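YlmH (Streptococcus pneumoniae, PDB 2FPH) is a cell division protein thought to bind nucleic acid, with a putative RNA-binding domain related to RRM domains. Local coordinates at residues A[30-35]-A[68-73]. Residues are numbered along the deposited sequence; the frame is centred on the assembly and turned at random.
Sequences PFLTPF and RVLLYP
Phe31 and Leu71 form an antiparallel hydrogen-bonded pair, with Phe31 N to Leu71 O and Leu71 N to Phe31 O both at 2.8 Å. Thr33 N adds a bond to Val69 O. Strand 31-32 thus edges a small antiparallel sheet, with 69-72 between it and 54-57.

At Thr33 and Arg68, side chains supply the polar contacts. Thr33 OG1 lies between its own backbone N and carbonyl carbon (chi1 73°). There Thr33 OG1 accepts a bond from Val69 N at 2.9 Å and donates to Pro34 O. Arg68 NE binds Thr33 O at 2.8 Å, with the oxygen close to the guanidinium plane. NH2 adds a weak bond to the same oxygen.

The apolar part of Arg68 also packs. Arg68 CG sits over the centre of the Phe35 ring, a CH-pi contact of 3.7 Å to the centroid. Leu32 CD2 lies over one face of the guanidinium, 3.5 Å from Arg68 NH2. Leu32 CB meets Leu70 CD2 at 3.7 Å, and Pro30 CB meets Tyr72 CB at 3.8 Å. On the other sheet face, Phe31 stacks on Trp20 of helix 11-27, and Leu71 packs on helix 38-50.

The NE bond, weakly aided by NH2, would with Leu32 over one face limit rotation of the guanidinium. The Thr33 OG1 and Arg68 bonds carry on from the last backbone bond, Thr33 N to Val69 O, toward Pro34 and Phe35.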
ATOM      1  N   PRO A  30      -0.731 -17.939   0.083  1.00 18.59           N
ATOM      2  CA  PRO A  30      -0.227 -16.605  -0.286  1.00 16.99           C
ATOM      3  C   PRO A  30      -0.024 -15.773   0.970  1.00 16.50           C
ATOM      4  O   PRO A  30      -0.796 -15.919   1.958  1.00 17.06           O
ATOM      5  CB  PRO A  30      -1.338 -16.013  -1.178  1.00 16.96           C
ATOM      6  CG  PRO A  30      -2.141 -17.216  -1.562  1.00 18.98           C
ATOM      7  CD  PRO A  30      -2.108 -18.151  -0.371  1.00 19.06           C
ATOM      8  N   PHE A  31       0.966 -14.871   0.888  1.00 14.97           N
ATOM      9  CA  PHE A  31       1.206 -13.859   1.897  1.00 14.28           C
ATOM     10  C   PHE A  31       1.115 -12.495   1.215  1.00 14.35           C
ATOM     11  O   PHE A  31       1.683 -12.311   0.154  1.00 14.71           O
ATOM     12  CB  PHE A  31       2.611 -13.982   2.503  1.00 16.47           C
ATOM     13  CG  PHE A  31       2.857 -12.941   3.568  1.00 16.96           C
ATOM     14  CD1 PHE A  31       2.180 -13.032   4.789  1.00 20.12           C
ATOM     15  CD2 PHE A  31       3.612 -11.806   3.330  1.00 17.05           C
ATOM     16  CE1 PHE A  31       2.314 -12.071   5.755  1.00 23.23           C
ATOM     17  CE2 PHE A  31       3.730 -10.809   4.315  1.00 17.40           C
ATOM     18  CZ  PHE A  31       3.058 -10.959   5.533  1.00 16.71           C
ATOM     19  N   LEU A  32       0.337 -11.595   1.805  1.00 14.14           N
ATOM     20  CA  LEU A  32       0.181 -10.226   1.319  1.00 14.61           C
ATOM     21  C   LEU A  32       0.954  -9.267   2.242  1.00 15.01           C
ATOM     22  O   LEU A  32       0.701  -9.193   3.471  1.00 14.28           O
ATOM     23  CB  LEU A  32      -1.298  -9.870   1.308  1.00 15.05           C
ATOM     24  CG  LEU A  32      -1.729  -8.437   1.019  1.00 14.83           C
ATOM     25  CD1 LEU A  32      -1.319  -8.179  -0.369  1.00 11.84           C
ATOM     26  CD2 LEU A  32      -3.292  -8.224   1.199  1.00 15.98           C
ATOM     27  N   THR A  33       1.843  -8.481   1.638  1.00 13.11           N
ATOM     28  CA  THR A  33       2.673  -7.541   2.330  1.00 13.62           C
ATOM     29  C   THR A  33       1.931  -6.268   2.673  1.00 13.38           C
ATOM     30  O   THR A  33       0.825  -5.961   2.119  1.00 13.21           O
ATOM     31  CB  THR A  33       3.907  -7.122   1.492  1.00 13.59           C
ATOM     32  OG1 THR A  33       3.507  -6.241   0.388  1.00 11.44           O
ATOM     33  CG2 THR A  33       4.608  -8.290   0.956  1.00 14.07           C
ATOM     34  N   PRO A  34       2.521  -5.459   3.536  1.00 13.10           N
ATOM     35  CA  PRO A  34       2.008  -4.104   3.717  1.00 13.07           C
ATOM     36  C   PRO A  34       2.338  -3.258   2.509  1.00 12.55           C
ATOM     37  O   PRO A  34       3.020  -3.700   1.579  1.00 12.86           O
ATOM     38  CB  PRO A  34       2.819  -3.583   4.892  1.00 14.92           C
ATOM     39  CG  PRO A  34       3.569  -4.704   5.410  1.00 16.69           C
ATOM     40  CD  PRO A  34       3.666  -5.736   4.411  1.00 13.63           C
ATOM     41  N   PHE A  35       1.960  -1.979   2.560  1.00 12.47           N
ATOM     42  CA  PHE A  35       2.462  -1.088   1.507  1.00 12.53           C
ATOM     43  C   PHE A  35       3.985  -0.887   1.607  1.00 13.96           C
ATOM     44  O   PHE A  35       4.521  -0.624   2.697  1.00 12.92           O
ATOM     45  CB  PHE A  35       1.756   0.238   1.506  1.00 12.52           C
ATOM     46  CG  PHE A  35       0.359   0.180   0.978  1.00 11.39           C
ATOM     47  CD1 PHE A  35       0.148   0.338  -0.390  1.00 11.80           C
ATOM     48  CD2 PHE A  35      -0.732   0.017   1.797  1.00 12.45           C
ATOM     49  CE1 PHE A  35      -1.120   0.348  -0.938  1.00 14.61           C
ATOM     50  CE2 PHE A  35      -2.050  -0.001   1.239  1.00 13.98           C
ATOM     51  CZ  PHE A  35      -2.218   0.204  -0.152  1.00 11.76           C
ATOM     52  N   ARG A  68       1.309  -3.014  -2.726  1.00 12.67           N
ATOM     53  CA  ARG A  68       1.361  -4.238  -1.915  1.00 11.33           C
ATOM     54  C   ARG A  68       1.696  -5.410  -2.804  1.00 11.64           C
ATOM     55  O   ARG A  68       1.419  -5.423  -4.026  1.00 11.14           O
ATOM     56  CB  ARG A  68       0.037  -4.492  -1.187  1.00 10.27           C
ATOM     57  CG  ARG A  68      -0.471  -3.375  -0.354  1.00 11.75           C
ATOM     58  CD  ARG A  68      -1.753  -3.661   0.436  1.00 12.77           C
ATOM     59  NE  ARG A  68      -1.521  -4.607   1.523  1.00 12.72           N
ATOM     60  CZ  ARG A  68      -2.440  -5.031   2.352  1.00 13.31           C
ATOM     61  NH1 ARG A  68      -3.666  -4.632   2.188  1.00 15.16           N
ATOM     62  NH2 ARG A  68      -2.128  -5.812   3.392  1.00 14.59           N
ATOM     63  N   VAL A  69       2.353  -6.416  -2.226  1.00 12.02           N
ATOM     64  CA  VAL A  69       2.823  -7.527  -2.996  1.00 11.71           C
ATOM     65  C   VAL A  69       2.241  -8.790  -2.461  1.00 12.08           C
ATOM     66  O   VAL A  69       2.083  -8.988  -1.233  1.00 10.99           O
ATOM     67  CB  VAL A  69       4.425  -7.583  -2.995  1.00 13.06           C
ATOM     68  CG1 VAL A  69       5.024  -8.896  -3.447  1.00 15.39           C
ATOM     69  CG2 VAL A  69       5.044  -6.432  -3.829  1.00 16.20           C
ATOM     70  N   LEU A  70       1.947  -9.677  -3.381  1.00 13.35           N
ATOM     71  CA  LEU A  70       1.484 -10.997  -2.985  1.00 15.15           C
ATOM     72  C   LEU A  70       2.555 -12.011  -3.329  1.00 16.19           C
ATOM     73  O   LEU A  70       3.062 -12.058  -4.455  1.00 15.38           O
ATOM     74  CB  LEU A  70       0.199 -11.273  -3.709  1.00 15.33           C
ATOM     75  CG  LEU A  70      -1.091 -10.731  -3.195  1.00 17.72           C
ATOM     76  CD1 LEU A  70      -2.112 -10.798  -4.307  1.00 19.20           C
ATOM     77  CD2 LEU A  70      -1.411 -11.636  -1.927  1.00 16.02           C
ATOM     78  N   LEU A  71       2.936 -12.834  -2.349  1.00 17.02           N
ATOM     79  CA  LEU A  71       3.894 -13.935  -2.543  1.00 17.88           C
ATOM     80  C   LEU A  71       3.096 -15.225  -2.487  1.00 18.99           C
ATOM     81  O   LEU A  71       2.294 -15.356  -1.574  1.00 17.66           O
ATOM     82  CB  LEU A  71       4.947 -13.877  -1.431  1.00 18.17           C
ATOM     83  CG  LEU A  71       5.852 -12.621  -1.418  1.00 18.86           C
ATOM     84  CD1 LEU A  71       6.687 -12.396  -0.163  1.00 21.48           C
ATOM     85  CD2 LEU A  71       6.782 -12.661  -2.560  1.00 22.36           C
ATOM     86  N   TYR A  72       3.289 -16.220  -3.388  1.00 19.67           N
ATOM     87  CA  TYR A  72       2.354 -17.341  -3.425  1.00 20.47           C
ATOM     88  C   TYR A  72       2.886 -18.575  -4.138  1.00 21.99           C
ATOM     89  O   TYR A  72       3.822 -18.465  -4.928  1.00 22.71           O
ATOM     90  CB  TYR A  72       1.011 -16.948  -4.005  1.00 20.18           C
ATOM     91  CG  TYR A  72       1.130 -16.246  -5.337  1.00 19.79           C
ATOM     92  CD1 TYR A  72       1.338 -14.888  -5.386  1.00 19.00           C
ATOM     93  CD2 TYR A  72       1.068 -16.942  -6.544  1.00 20.31           C
ATOM     94  CE1 TYR A  72       1.502 -14.224  -6.585  1.00 20.88           C
ATOM     95  CE2 TYR A  72       1.219 -16.238  -7.797  1.00 19.26           C
ATOM     96  CZ  TYR A  72       1.408 -14.894  -7.778  1.00 20.04           C
ATOM     97  OH  TYR A  72       1.586 -14.184  -8.972  1.00 21.27           O
ATOM     98  N   PRO A  73       2.378 -19.743  -3.735  1.00 23.98           N
ATOM     99  CA  PRO A  73       2.664 -20.989  -4.455  1.00 25.48           C
ATOM    100  C   PRO A  73       1.952 -20.975  -5.808  1.00 26.00           C
ATOM    101  O   PRO A  73       1.009 -20.214  -5.980  1.00 24.13           O
ATOM    102  CB  PRO A  73       2.064 -22.056  -3.548  1.00 25.53           C
ATOM    103  CG  PRO A  73       1.937 -21.397  -2.236  1.00 27.06           C
ATOM    104  CD  PRO A  73       1.497 -20.012  -2.585  1.00 24.84           C
TER